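Local coordinates for dual function macrocyclase-peptidase POPB (Galerina marginata, PDB 5N4B), which cleaves peptides on the C-terminal side of proline and macrocyclises a 25-residue intermediate during amanitin biosynthesis, at residues Pro37-Glu42 with Leu608-Lys613; Val572-Ala577 with Gly586-Ala591; Gly576-Gly581 with Gly663-Met668; Val658-Gly663 with His669-Ile674. The protein carries 1 engineered substitution. All coordinates share one frame; numbering follows the deposited sequence.

Interaction 1: Pro37-Glu42 with Leu608-Lys613; sequences PYQWLE and LLKFHK
The carboxylate of Glu-42 is the flat group that Lys-610 meets, and it is approached from two directions. On the side of OE2 that faces the other oxygen, the syn lone pair receives the ammonium of Lys-610, with NZ 2.6 Å from OE2 in a hydrogen-bonded salt bridge. From above the carboxylate plane, 65° out of it, comes the amide of Gln-39, whose NE2 donates to Glu-42 OE1 over 3.0 Å. The amide itself lies nearly flat toward that oxygen, which is only 15° out of the Gln-39 plane.

Beyond CG the chain of Glu-42 is extended, and it crosses the lysine at about a right angle. Lys-610 bends at chi3 (67°), a kink that lets its CE pass 3.3 Å from Glu-42 OE2 before NZ closes the bridge. Gln-39 adds a looser touch, its CG standing 4.0 Å from Lys-610 NZ. Little else joins the two loops, whose CA atoms come no closer than 10.3 Å, between Gln-39 and Lys-610.

OE2 also forms a salt bridge with Lys-672 on helix 668-680, so two ammonium groups converge on one oxygen; their joint positive field would be expected to favour the ionised carboxylate. Glu-42 packs on Phe-614 as well. The contact is a surface salt bridge between the 3-10 segment 39-42 and the loop residue just before the 3-10 segment 611-613: it ties the N-terminal segment ahead of helix 46-64 to the loop following strand 598-602 of the alpha/beta-hydrolase fold, away from the catalytic residues.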
loop_
_atom_site.group_PDB
_atom_site.type_symbol
_atom_site.label_atom_id
_atom_site.label_comp_id
_atom_site.label_asym_id
_atom_site.label_seq_id
_atom_site.Cartn_x
_atom_site.Cartn_y
_atom_site.Cartn_z
ATOM N N PRO A 37 23.196 9.152 -20.717
ATOM C CA PRO A 37 22.894 10.287 -21.594
ATOM C C PRO A 37 21.641 11.017 -21.213
ATOM O O PRO A 37 21.412 12.135 -21.701
ATOM C CB PRO A 37 22.767 9.640 -22.992
ATOM C CG PRO A 37 22.486 8.215 -22.712
ATOM C CD PRO A 37 23.224 7.882 -21.447
ATOM N N TYR A 38 20.778 10.393 -20.390
ATOM C CA TYR A 38 19.544 11.023 -19.940
ATOM C C TYR A 38 19.619 11.444 -18.469
ATOM O O TYR A 38 18.579 11.634 -17.814
ATOM C CB TYR A 38 18.321 10.121 -20.236
ATOM C CG TYR A 38 18.281 9.750 -21.717
ATOM C CD1 TYR A 38 18.211 10.724 -22.712
ATOM C CD2 TYR A 38 18.354 8.410 -22.117
ATOM C CE1 TYR A 38 18.214 10.377 -24.035
ATOM C CE2 TYR A 38 18.359 8.074 -23.432
ATOM C CZ TYR A 38 18.289 9.031 -24.395
ATOM O OH TYR A 38 18.331 8.658 -25.739
ATOM N N GLN A 39 20.829 11.632 -17.948
ATOM C CA GLN A 39 20.976 12.130 -16.579
ATOM C C GLN A 39 20.197 13.413 -16.379
ATOM O O GLN A 39 19.667 13.657 -15.290
ATOM C CB GLN A 39 22.464 12.319 -16.236
ATOM C CG GLN A 39 22.693 12.831 -14.795
ATOM C CD GLN A 39 22.421 14.321 -14.655
ATOM O OE1 GLN A 39 22.709 15.102 -15.567
ATOM N NE2 GLN A 39 21.831 14.732 -13.521
ATOM N N TRP A 40 20.100 14.237 -17.424
ATOM C CA TRP A 40 19.434 15.531 -17.337
ATOM C C TRP A 40 17.936 15.405 -17.071
ATOM O O TRP A 40 17.327 16.352 -16.582
ATOM C CB TRP A 40 19.728 16.375 -18.573
ATOM C CG TRP A 40 19.257 15.789 -19.850
ATOM C CD1 TRP A 40 19.929 14.920 -20.644
ATOM C CD2 TRP A 40 18.000 16.032 -20.459
ATOM N NE1 TRP A 40 19.136 14.600 -21.739
ATOM C CE2 TRP A 40 17.956 15.280 -21.649
ATOM C CE3 TRP A 40 16.902 16.834 -20.130
ATOM C CZ2 TRP A 40 16.867 15.311 -22.513
ATOM C CZ3 TRP A 40 15.819 16.855 -20.984
ATOM C CH2 TRP A 40 15.803 16.094 -22.159
ATOM N N LEU A 41 17.335 14.248 -17.323
ATOM C CA LEU A 41 15.928 14.021 -17.003
ATOM C C LEU A 41 15.703 13.814 -15.529
ATOM O O LEU A 41 14.549 13.672 -15.114
ATOM C CB LEU A 41 15.377 12.843 -17.830
ATOM C CG LEU A 41 15.103 13.217 -19.283
ATOM C CD1 LEU A 41 14.804 11.977 -20.150
ATOM C CD2 LEU A 41 13.905 14.183 -19.381
ATOM N N GLU A 42 16.760 13.789 -14.719
ATOM C CA GLU A 42 16.613 13.794 -13.266
ATOM C C GLU A 42 16.195 15.160 -12.740
ATOM O O GLU A 42 15.811 15.257 -11.562
ATOM C CB GLU A 42 17.915 13.425 -12.566
ATOM C CG GLU A 42 18.385 12.020 -12.828
ATOM C CD GLU A 42 19.828 11.768 -12.440
ATOM O OE1 GLU A 42 20.503 12.618 -11.792
ATOM O OE2 GLU A 42 20.322 10.672 -12.758
ATOM N N LEU A 608 18.223 1.061 -11.578
ATOM C CA LEU A 608 18.639 0.346 -10.375
ATOM C C LEU A 608 20.096 0.626 -9.998
ATOM O O LEU A 608 20.564 0.107 -8.975
ATOM C CB LEU A 608 18.444 -1.157 -10.516
ATOM C CG LEU A 608 17.082 -1.739 -10.348
ATOM C CD1 LEU A 608 17.191 -3.261 -10.397
ATOM C CD2 LEU A 608 16.437 -1.338 -9.035
ATOM N N LEU A 609 20.814 1.437 -10.782
ATOM C CA LEU A 609 22.137 1.891 -10.374
ATOM C C LEU A 609 22.109 3.157 -9.540
ATOM O O LEU A 609 23.043 3.384 -8.773
ATOM C CB LEU A 609 23.075 2.090 -11.569
ATOM C CG LEU A 609 23.376 0.840 -12.372
ATOM C CD1 LEU A 609 24.307 1.170 -13.501
ATOM C CD2 LEU A 609 23.943 -0.241 -11.512
ATOM N N LYS A 610 21.035 3.953 -9.617
ATOM C CA LYS A 610 20.979 5.237 -8.914
ATOM C C LYS A 610 19.774 5.372 -7.978
ATOM O O LYS A 610 19.590 6.440 -7.393
ATOM C CB LYS A 610 21.012 6.409 -9.918
ATOM C CG LYS A 610 22.289 6.513 -10.786
ATOM C CD LYS A 610 22.346 7.827 -11.660
ATOM C CE LYS A 610 22.488 9.078 -10.818
ATOM N NZ LYS A 610 22.705 10.328 -11.654
ATOM N N PHE A 611 18.978 4.327 -7.783
ATOM C CA PHE A 611 17.750 4.469 -7.004
ATOM C C PHE A 611 18.030 4.979 -5.592
ATOM O O PHE A 611 17.183 5.653 -4.997
ATOM C CB PHE A 611 17.002 3.122 -6.918
ATOM C CG PHE A 611 17.722 2.072 -6.061
ATOM C CD1 PHE A 611 17.544 2.037 -4.702
ATOM C CD2 PHE A 611 18.608 1.165 -6.624
ATOM C CE1 PHE A 611 18.234 1.136 -3.890
ATOM C CE2 PHE A 611 19.309 0.286 -5.832
ATOM C CZ PHE A 611 19.106 0.239 -4.461
ATOM N N HIS A 612 19.189 4.636 -5.026
ATOM C CA HIS A 612 19.504 4.978 -3.650
ATOM C C HIS A 612 19.955 6.414 -3.479
ATOM O O HIS A 612 20.182 6.825 -2.334
ATOM C CB HIS A 612 20.538 4.012 -3.091
ATOM C CG HIS A 612 21.832 4.033 -3.813
ATOM N ND1 HIS A 612 21.923 3.933 -5.183
ATOM C CD2 HIS A 612 23.106 4.090 -3.351
ATOM C CE1 HIS A 612 23.194 3.989 -5.546
ATOM N NE2 HIS A 612 23.932 4.070 -4.451
ATOM N N LYS A 613 20.059 7.168 -4.559
ATOM C CA LYS A 613 20.500 8.565 -4.543
ATOM C C LYS A 613 19.346 9.558 -4.505
ATOM O O LYS A 613 19.588 10.770 -4.488
ATOM C CB LYS A 613 21.355 8.849 -5.766
ATOM C CG LYS A 613 22.618 8.001 -5.959
ATOM C CD LYS A 613 23.497 8.044 -4.781
ATOM C CE LYS A 613 24.921 7.631 -5.121
ATOM N NZ LYS A 613 25.802 8.125 -4.030
#

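Interaction 2: Val572-Ala577 with Gly586-Ala591; sequences VAINGA and GSIVRA
Ile-574 points its side chain from strand 572-577 at the helix that follows it, meeting Ser-587 and Ile-588 in the first half of a beta-alpha-beta unit completed by strand 598-602. This unit belongs to the central sheet of the alpha/beta-hydrolase fold.

The end of Ile-574 does all the touching. Its CD1 reaches Ser-587 CB at 4.0 Å and is equally far, 4.0 Å, from CG2 of Ile-588, so a single methyl group rests against two successive helix residues. The two isoleucines cross obliquely, and a different branch is used on each: the long arm of Ile-574 comes up to the short branch of Ile-588. In Ile-574 the arm is set between the backbone N and carbonyl carbon (chi1 53°) and then runs on extended (chi2 175°), which carries CD1 well away from the strand. The backbones can therefore stay apart, with 9.0 Å between the CA atoms of Ile-574 and Ser-587.

Ser-587 presents carbon to the strand, while its hydroxyl is hydrogen-bonded to the carbonyl oxygen of Leu-583 one helical turn earlier; a buried polar atom is thus satisfied within the helix. Phe-554 of helix 548-563 packs against both Ile-574 and Ser-587, and Ala-599 of the next strand touches both isoleucines.

The helix ends just beyond this contact: Ala-591, the first residue to leave helical geometry, still gives its N to Ser-587 O at 2.9 Å.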
loop_
_atom_site.group_PDB
_atom_site.type_symbol
_atom_site.label_atom_id
_atom_site.label_comp_id
_atom_site.label_asym_id
_atom_site.label_seq_id
_atom_site.Cartn_x
_atom_site.Cartn_y
_atom_site.Cartn_z
ATOM N N VAL A 572 -1.438 -11.506 -23.400
ATOM C CA VAL A 572 -1.191 -11.241 -21.975
ATOM C C VAL A 572 -0.616 -9.838 -21.846
ATOM O O VAL A 572 0.448 -9.544 -22.392
ATOM C CB VAL A 572 -0.237 -12.255 -21.338
ATOM C CG1 VAL A 572 -0.093 -11.937 -19.865
ATOM C CG2 VAL A 572 -0.709 -13.712 -21.539
ATOM N N ALA A 573 -1.308 -8.974 -21.135
ATOM C CA ALA A 573 -0.862 -7.635 -20.805
ATOM C C ALA A 573 -0.433 -7.627 -19.355
ATOM O O ALA A 573 -0.986 -8.377 -18.545
ATOM C CB ALA A 573 -1.972 -6.615 -20.984
ATOM N N ILE A 574 0.545 -6.808 -19.025
ATOM C CA ILE A 574 1.044 -6.739 -17.655
ATOM C C ILE A 574 0.936 -5.333 -17.101
ATOM O O ILE A 574 1.060 -4.334 -17.828
ATOM C CB ILE A 574 2.477 -7.291 -17.490
ATOM C CG1 ILE A 574 3.445 -6.641 -18.453
ATOM C CG2 ILE A 574 2.488 -8.826 -17.641
ATOM C CD1 ILE A 574 4.930 -7.062 -18.250
ATOM N N ASN A 575 0.730 -5.263 -15.780
ATOM C CA ASN A 575 0.521 -4.011 -15.075
ATOM C C ASN A 575 1.038 -4.155 -13.652
ATOM O O ASN A 575 0.954 -5.238 -13.058
ATOM C CB ASN A 575 -0.989 -3.697 -15.097
ATOM C CG ASN A 575 -1.399 -2.438 -14.349
ATOM O OD1 ASN A 575 -2.361 -2.489 -13.571
ATOM N ND2 ASN A 575 -0.739 -1.325 -14.580
ATOM N N GLY A 576 1.592 -3.055 -13.125
ATOM C CA GLY A 576 2.062 -3.001 -11.744
ATOM C C GLY A 576 2.537 -1.596 -11.461
ATOM O O GLY A 576 2.748 -0.802 -12.383
ATOM N N ALA A 577 2.619 -1.287 -10.172
ATOM C CA ALA A 577 2.982 0.043 -9.719
ATOM C C ALA A 577 4.118 -0.015 -8.708
ATOM O O ALA A 577 4.196 -0.921 -7.880
ATOM C CB ALA A 577 1.777 0.757 -9.072
ATOM N N GLY A 586 11.306 -4.368 -16.235
ATOM C CA GLY A 586 12.281 -5.433 -16.389
ATOM C C GLY A 586 11.754 -6.650 -17.124
ATOM O O GLY A 586 12.498 -7.310 -17.864
ATOM N N SER A 587 10.476 -6.969 -16.944
ATOM C CA SER A 587 9.915 -8.119 -17.620
ATOM C C SER A 587 9.901 -7.916 -19.120
ATOM O O SER A 587 10.145 -8.865 -19.858
ATOM C CB SER A 587 8.520 -8.423 -17.103
ATOM O OG SER A 587 8.551 -8.961 -15.761
ATOM N N ILE A 588 9.576 -6.714 -19.601
ATOM C CA ILE A 588 9.513 -6.532 -21.056
ATOM C C ILE A 588 10.904 -6.552 -21.660
ATOM O O ILE A 588 11.068 -7.011 -22.789
ATOM C CB ILE A 588 8.692 -5.313 -21.530
ATOM C CG1 ILE A 588 9.327 -3.992 -21.175
ATOM C CG2 ILE A 588 7.250 -5.384 -21.024
ATOM C CD1 ILE A 588 8.537 -2.804 -21.726
ATOM N N VAL A 589 11.921 -6.108 -20.917
ATOM C CA VAL A 589 13.303 -6.198 -21.378
ATOM C C VAL A 589 13.745 -7.655 -21.452
ATOM O O VAL A 589 14.427 -8.076 -22.408
ATOM C CB VAL A 589 14.204 -5.367 -20.452
ATOM C CG1 VAL A 589 15.672 -5.681 -20.710
ATOM C CG2 VAL A 589 13.869 -3.833 -20.570
ATOM N N ARG A 590 13.373 -8.450 -20.452
ATOM C CA ARG A 590 13.970 -9.779 -20.275
ATOM C C ARG A 590 13.229 -10.891 -21.005
ATOM O O ARG A 590 13.862 -11.874 -21.447
ATOM C CB ARG A 590 14.050 -10.128 -18.784
ATOM C CG ARG A 590 15.034 -9.242 -18.030
ATOM C CD ARG A 590 15.119 -9.510 -16.526
ATOM N NE ARG A 590 15.764 -10.785 -16.256
ATOM C CZ ARG A 590 17.082 -10.993 -16.227
ATOM N NH1 ARG A 590 17.934 -9.993 -16.392
ATOM N NH2 ARG A 590 17.563 -12.211 -16.015
ATOM N N ALA A 591 11.930 -10.815 -21.131
ATOM C CA ALA A 591 11.178 -11.947 -21.642
ATOM C C ALA A 591 11.399 -12.106 -23.137
ATOM O O ALA A 591 11.684 -11.138 -23.833
ATOM C CB ALA A 591 9.694 -11.713 -21.416
#

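Interaction 3: Gly576-Gly581 with Gly663-Met668; sequences GAANGG and GRVVPM. Engineered in segment 576-581: Ala-578 (natural residue Ser).
Packing of a methyl over a flat group is the first element of this contact: CB of Ala-578, an engineered residue where the natural enzyme has serine, sits over the centre of one face of the Arg-664 guanidinium. It stands 3.7 Å above that plane, with CZ of Arg-664 the nearest atom, also at 3.7 Å, so the approach is face-on. Arg-664 reaches this place with its chain fully stretched from CG to NE, starting from chi1 180°.

Apolar packing adds a second touch. Ala-578 CB lies 4.3 Å from CG2 of Val-665, so two consecutive loop residues meet the same methyl from directions roughly at right angles.

Hydrogen bonds brace the loop: Asp-662 OD1 accepts from the backbone N of Val-665 and, weakly, from that of Arg-664. On the other segment, Gly-580 N bonds to Ala-577 O at 2.8 Å.

Ala-578 has phi/psi of 64/-119° at the N-cap between strand 572-577 and helix 579-590. This tight strand-turn-helix is the nucleophile elbow of alpha/beta hydrolases, here carrying the substituted member of the catalytic triad with Asp-662 and His-699.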
loop_
_atom_site.group_PDB
_atom_site.type_symbol
_atom_site.label_atom_id
_atom_site.label_comp_id
_atom_site.label_asym_id
_atom_site.label_seq_id
_atom_site.Cartn_x
_atom_site.Cartn_y
_atom_site.Cartn_z
ATOM N N GLY A 576 1.592 -3.055 -13.125
ATOM C CA GLY A 576 2.062 -3.001 -11.744
ATOM C C GLY A 576 2.537 -1.596 -11.461
ATOM O O GLY A 576 2.748 -0.802 -12.383
ATOM N N ALA A 577 2.619 -1.287 -10.172
ATOM C CA ALA A 577 2.982 0.043 -9.719
ATOM C C ALA A 577 4.118 -0.015 -8.708
ATOM O O ALA A 577 4.196 -0.921 -7.880
ATOM C CB ALA A 577 1.777 0.757 -9.072
ATOM N N ALA A 578 4.993 0.992 -8.763
ATOM C CA ALA A 578 6.127 1.143 -7.836
ATOM C C ALA A 578 7.067 -0.028 -8.048
ATOM O O ALA A 578 7.615 -0.144 -9.160
ATOM C CB ALA A 578 5.652 1.420 -6.401
ATOM N N ASN A 579 7.335 -0.878 -7.051
ATOM C CA ASN A 579 8.081 -2.100 -7.361
ATOM C C ASN A 579 7.449 -2.882 -8.501
ATOM O O ASN A 579 8.165 -3.533 -9.265
ATOM C CB ASN A 579 8.243 -3.016 -6.133
ATOM C CG ASN A 579 9.295 -4.083 -6.351
ATOM O OD1 ASN A 579 10.492 -3.810 -6.278
ATOM N ND2 ASN A 579 8.876 -5.314 -6.647
ATOM N N GLY A 580 6.108 -2.852 -8.598
ATOM C CA GLY A 580 5.401 -3.515 -9.686
ATOM C C GLY A 580 5.698 -2.876 -11.025
ATOM O O GLY A 580 5.609 -3.538 -12.062
ATOM N N GLY A 581 6.025 -1.573 -11.038
ATOM C CA GLY A 581 6.416 -0.937 -12.307
ATOM C C GLY A 581 7.794 -1.362 -12.742
ATOM O O GLY A 581 8.060 -1.584 -13.934
ATOM N N GLY A 663 7.260 11.418 -4.642
ATOM C CA GLY A 663 8.458 11.423 -3.820
ATOM C C GLY A 663 8.878 10.062 -3.343
ATOM O O GLY A 663 9.957 9.908 -2.765
ATOM N N ARG A 664 8.017 9.087 -3.528
ATOM C CA ARG A 664 8.342 7.706 -3.194
ATOM C C ARG A 664 9.258 7.147 -4.267
ATOM O O ARG A 664 10.387 6.733 -3.974
ATOM C CB ARG A 664 7.058 6.900 -3.098
ATOM C CG ARG A 664 7.252 5.402 -2.735
ATOM C CD ARG A 664 5.920 4.624 -2.945
ATOM N NE ARG A 664 6.012 3.189 -2.658
ATOM C CZ ARG A 664 5.009 2.325 -2.853
ATOM N NH1 ARG A 664 3.852 2.752 -3.365
ATOM N NH2 ARG A 664 5.160 1.032 -2.560
ATOM N N VAL A 665 8.785 7.156 -5.523
ATOM C CA VAL A 665 9.593 6.785 -6.675
ATOM C C VAL A 665 9.649 8.014 -7.556
ATOM O O VAL A 665 8.675 8.358 -8.238
ATOM C CB VAL A 665 9.017 5.595 -7.438
ATOM C CG1 VAL A 665 9.931 5.308 -8.589
ATOM C CG2 VAL A 665 8.807 4.376 -6.551
ATOM N N VAL A 666 10.798 8.663 -7.594
ATOM C CA VAL A 666 10.883 9.857 -8.428
ATOM C C VAL A 666 10.696 9.502 -9.907
ATOM O O VAL A 666 11.149 8.431 -10.361
ATOM C CB VAL A 666 12.206 10.622 -8.194
ATOM C CG1 VAL A 666 12.213 11.298 -6.825
ATOM C CG2 VAL A 666 13.397 9.719 -8.344
ATOM N N PRO A 667 10.029 10.357 -10.680
ATOM C CA PRO A 667 9.653 10.008 -12.052
ATOM C C PRO A 667 10.815 9.914 -13.020
ATOM O O PRO A 667 10.625 9.365 -14.115
ATOM C CB PRO A 667 8.668 11.109 -12.441
ATOM C CG PRO A 667 9.000 12.230 -11.508
ATOM C CD PRO A 667 9.426 11.605 -10.252
ATOM N N MET A 668 12.017 10.383 -12.659
ATOM C CA MET A 668 13.172 10.216 -13.539
ATOM C C MET A 668 13.398 8.767 -13.915
ATOM O O MET A 668 13.895 8.508 -14.993
ATOM C CB MET A 668 14.426 10.809 -12.896
ATOM C CG MET A 668 15.015 10.026 -11.770
ATOM S SD MET A 668 16.205 8.796 -12.354
ATOM C CE MET A 668 16.547 7.872 -10.866
#

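Interaction 4: Val658-Gly663 with His669-Ile674; sequences VNIGDG and HSFKFI
Between 658-663 and 669-674 the backbones come nearest at Val-658 and Ser-670, CA atoms 7.4 Å apart, and the strand then gives way to a type I beta turn from Asn-659 to Asp-662. Val-658 uses both of its branches. CG1 presses on Ser-670, 3.2 Å from OG and 3.4 Å from CB, the latter closer than ordinary van der Waals contact between carbons, so the fit at this point is tight. CG2 goes to the neighbouring residue, lying 3.8 Å from Phe-671 CE1 in an oblique approach to the ring. With chi1 at -60°, CG1 stands beside the backbone N and CG2 between N and the carbonyl carbon, which splits the two methyls between serine and phenylalanine.

These are the first strand and the helix of a beta-alpha-beta unit that continues into strand 688-693, part of the central sheet of the alpha/beta-hydrolase fold. The loop between them carries Asp-662, the acid of the charge relay system.

Ile-660, the second residue of the turn, supplies the other apolar touch. Its CD1 meets the Phe-671 ring at the edge, near the ring plane and 4.0 Å from CZ, and the two side chains cross at about a right angle. Phe-671 is thus approached at adjacent rim atoms by Val-658 and Ile-660. Ile-690 and Ile-692 of the neighbouring strand also pack on its side chain, while Trp-51 of helix 46-64 makes an edge-to-face contact with its ring.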
loop_
_atom_site.group_PDB
_atom_site.type_symbol
_atom_site.label_atom_id
_atom_site.label_comp_id
_atom_site.label_asym_id
_atom_site.label_seq_id
_atom_site.Cartn_x
_atom_site.Cartn_y
_atom_site.Cartn_z
ATOM N N VAL A 658 3.184 8.195 -14.810
ATOM C CA VAL A 658 3.794 8.733 -13.613
ATOM C C VAL A 658 3.044 9.967 -13.150
ATOM O O VAL A 658 2.338 10.618 -13.913
ATOM C CB VAL A 658 5.305 9.061 -13.750
ATOM C CG1 VAL A 658 6.122 7.820 -14.115
ATOM C CG2 VAL A 658 5.506 10.205 -14.735
ATOM N N ASN A 659 3.275 10.319 -11.877
ATOM C CA ASN A 659 2.810 11.557 -11.254
ATOM C C ASN A 659 4.029 12.412 -10.970
ATOM O O ASN A 659 4.989 11.942 -10.366
ATOM C CB ASN A 659 2.043 11.200 -9.966
ATOM C CG ASN A 659 0.756 10.380 -10.253
ATOM O OD1 ASN A 659 0.007 10.708 -11.184
ATOM N ND2 ASN A 659 0.500 9.322 -9.472
ATOM N N ILE A 660 4.016 13.658 -11.449
ATOM C CA ILE A 660 5.223 14.491 -11.428
ATOM C C ILE A 660 5.773 14.689 -10.027
ATOM O O ILE A 660 6.991 14.765 -9.856
ATOM C CB ILE A 660 4.958 15.820 -12.148
ATOM C CG1 ILE A 660 6.257 16.521 -12.531
ATOM C CG2 ILE A 660 4.153 16.740 -11.275
ATOM C CD1 ILE A 660 7.087 15.796 -13.549
ATOM N N GLY A 661 4.915 14.732 -9.028
ATOM C CA GLY A 661 5.316 15.013 -7.665
ATOM C C GLY A 661 5.732 13.826 -6.852
ATOM O O GLY A 661 5.982 13.956 -5.645
ATOM N N ASP A 662 5.738 12.637 -7.452
ATOM C CA ASP A 662 5.978 11.420 -6.705
ATOM C C ASP A 662 7.319 11.483 -5.974
ATOM O O ASP A 662 8.379 11.606 -6.597
ATOM C CB ASP A 662 5.938 10.233 -7.691
ATOM C CG ASP A 662 5.783 8.873 -7.006
ATOM O OD1 ASP A 662 6.214 8.684 -5.836
ATOM O OD2 ASP A 662 5.254 7.934 -7.673
ATOM N N GLY A 663 7.260 11.418 -4.642
ATOM C CA GLY A 663 8.458 11.423 -3.820
ATOM C C GLY A 663 8.878 10.062 -3.343
ATOM O O GLY A 663 9.957 9.908 -2.765
ATOM N N HIS A 669 12.997 7.816 -13.070
ATOM C CA HIS A 669 13.147 6.408 -13.390
ATOM C C HIS A 669 12.433 6.099 -14.707
ATOM O O HIS A 669 13.019 5.564 -15.654
ATOM C CB HIS A 669 12.533 5.587 -12.259
ATOM C CG HIS A 669 13.395 5.459 -11.062
ATOM N ND1 HIS A 669 14.504 4.631 -11.015
ATOM C CD2 HIS A 669 13.311 6.056 -9.851
ATOM C CE1 HIS A 669 15.059 4.727 -9.826
ATOM N NE2 HIS A 669 14.358 5.587 -9.097
ATOM N N SER A 670 11.131 6.369 -14.743
ATOM C CA SER A 670 10.345 6.180 -15.941
ATOM C C SER A 670 10.817 7.062 -17.096
ATOM O O SER A 670 10.775 6.643 -18.258
ATOM C CB SER A 670 8.898 6.532 -15.675
ATOM O OG SER A 670 8.285 5.539 -14.887
ATOM N N PHE A 671 11.214 8.308 -16.816
ATOM C CA PHE A 671 11.687 9.187 -17.898
ATOM C C PHE A 671 12.921 8.594 -18.596
ATOM O O PHE A 671 12.997 8.566 -19.838
ATOM C CB PHE A 671 12.026 10.583 -17.377
ATOM C CG PHE A 671 10.899 11.369 -16.840
ATOM C CD1 PHE A 671 9.572 10.982 -17.000
ATOM C CD2 PHE A 671 11.172 12.551 -16.130
ATOM C CE1 PHE A 671 8.545 11.778 -16.462
ATOM C CE2 PHE A 671 10.162 13.316 -15.613
ATOM C CZ PHE A 671 8.847 12.921 -15.775
ATOM N N LYS A 672 13.889 8.127 -17.819
ATOM C CA LYS A 672 15.059 7.526 -18.432
ATOM C C LYS A 672 14.677 6.274 -19.197
ATOM O O LYS A 672 15.196 6.015 -20.284
ATOM C CB LYS A 672 16.116 7.198 -17.394
ATOM C CG LYS A 672 16.815 8.396 -16.793
ATOM C CD LYS A 672 17.991 7.911 -15.935
ATOM C CE LYS A 672 18.585 9.042 -15.214
ATOM N NZ LYS A 672 19.656 8.524 -14.370
ATOM N N PHE A 673 13.792 5.461 -18.632
ATOM C CA PHE A 673 13.434 4.220 -19.303
ATOM C C PHE A 673 12.778 4.497 -20.650
ATOM O O PHE A 673 13.161 3.900 -21.664
ATOM C CB PHE A 673 12.599 3.311 -18.404
ATOM C CG PHE A 673 12.344 1.961 -18.990
ATOM C CD1 PHE A 673 13.395 1.069 -19.119
ATOM C CD2 PHE A 673 11.101 1.618 -19.447
ATOM C CE1 PHE A 673 13.191 -0.194 -19.641
ATOM C CE2 PHE A 673 10.880 0.344 -19.981
ATOM C CZ PHE A 673 11.949 -0.541 -20.091
ATOM N N ILE A 674 11.796 5.399 -20.695
ATOM C CA ILE A 674 11.083 5.657 -21.951
ATOM C C ILE A 674 12.015 6.328 -22.964
ATOM O O ILE A 674 11.977 6.026 -24.164
ATOM C CB ILE A 674 9.765 6.418 -21.749
ATOM C CG1 ILE A 674 8.851 6.349 -22.989
ATOM C CG2 ILE A 674 10.042 7.849 -21.396
ATOM C CD1 ILE A 674 8.384 4.962 -23.334
#

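How the interactions relate
From the N terminus, segment 37-42 opens interaction 1, which closes a very long loop at 608-613 and joins the N-terminal region to the hydrolase fold. Interaction 2 falls wholly within that loop, closing a short excursion from strand 572-577 into its helix. Interaction 3 starts from the same strand and ends at 663-668, so it crosses interaction 1 along the chain. Interaction 4, a local closure after interaction 1 is complete, crosses interaction 3 and shares Gly-663 with it; Pro-667 packs on the 658-663 turn. Phe-673 touches Val-589 and Ile-588, linking the helices of interactions 2 and 4, while Leu-41 against Phe-671 and Phe-611 against His-669 join interactions 1 and 4.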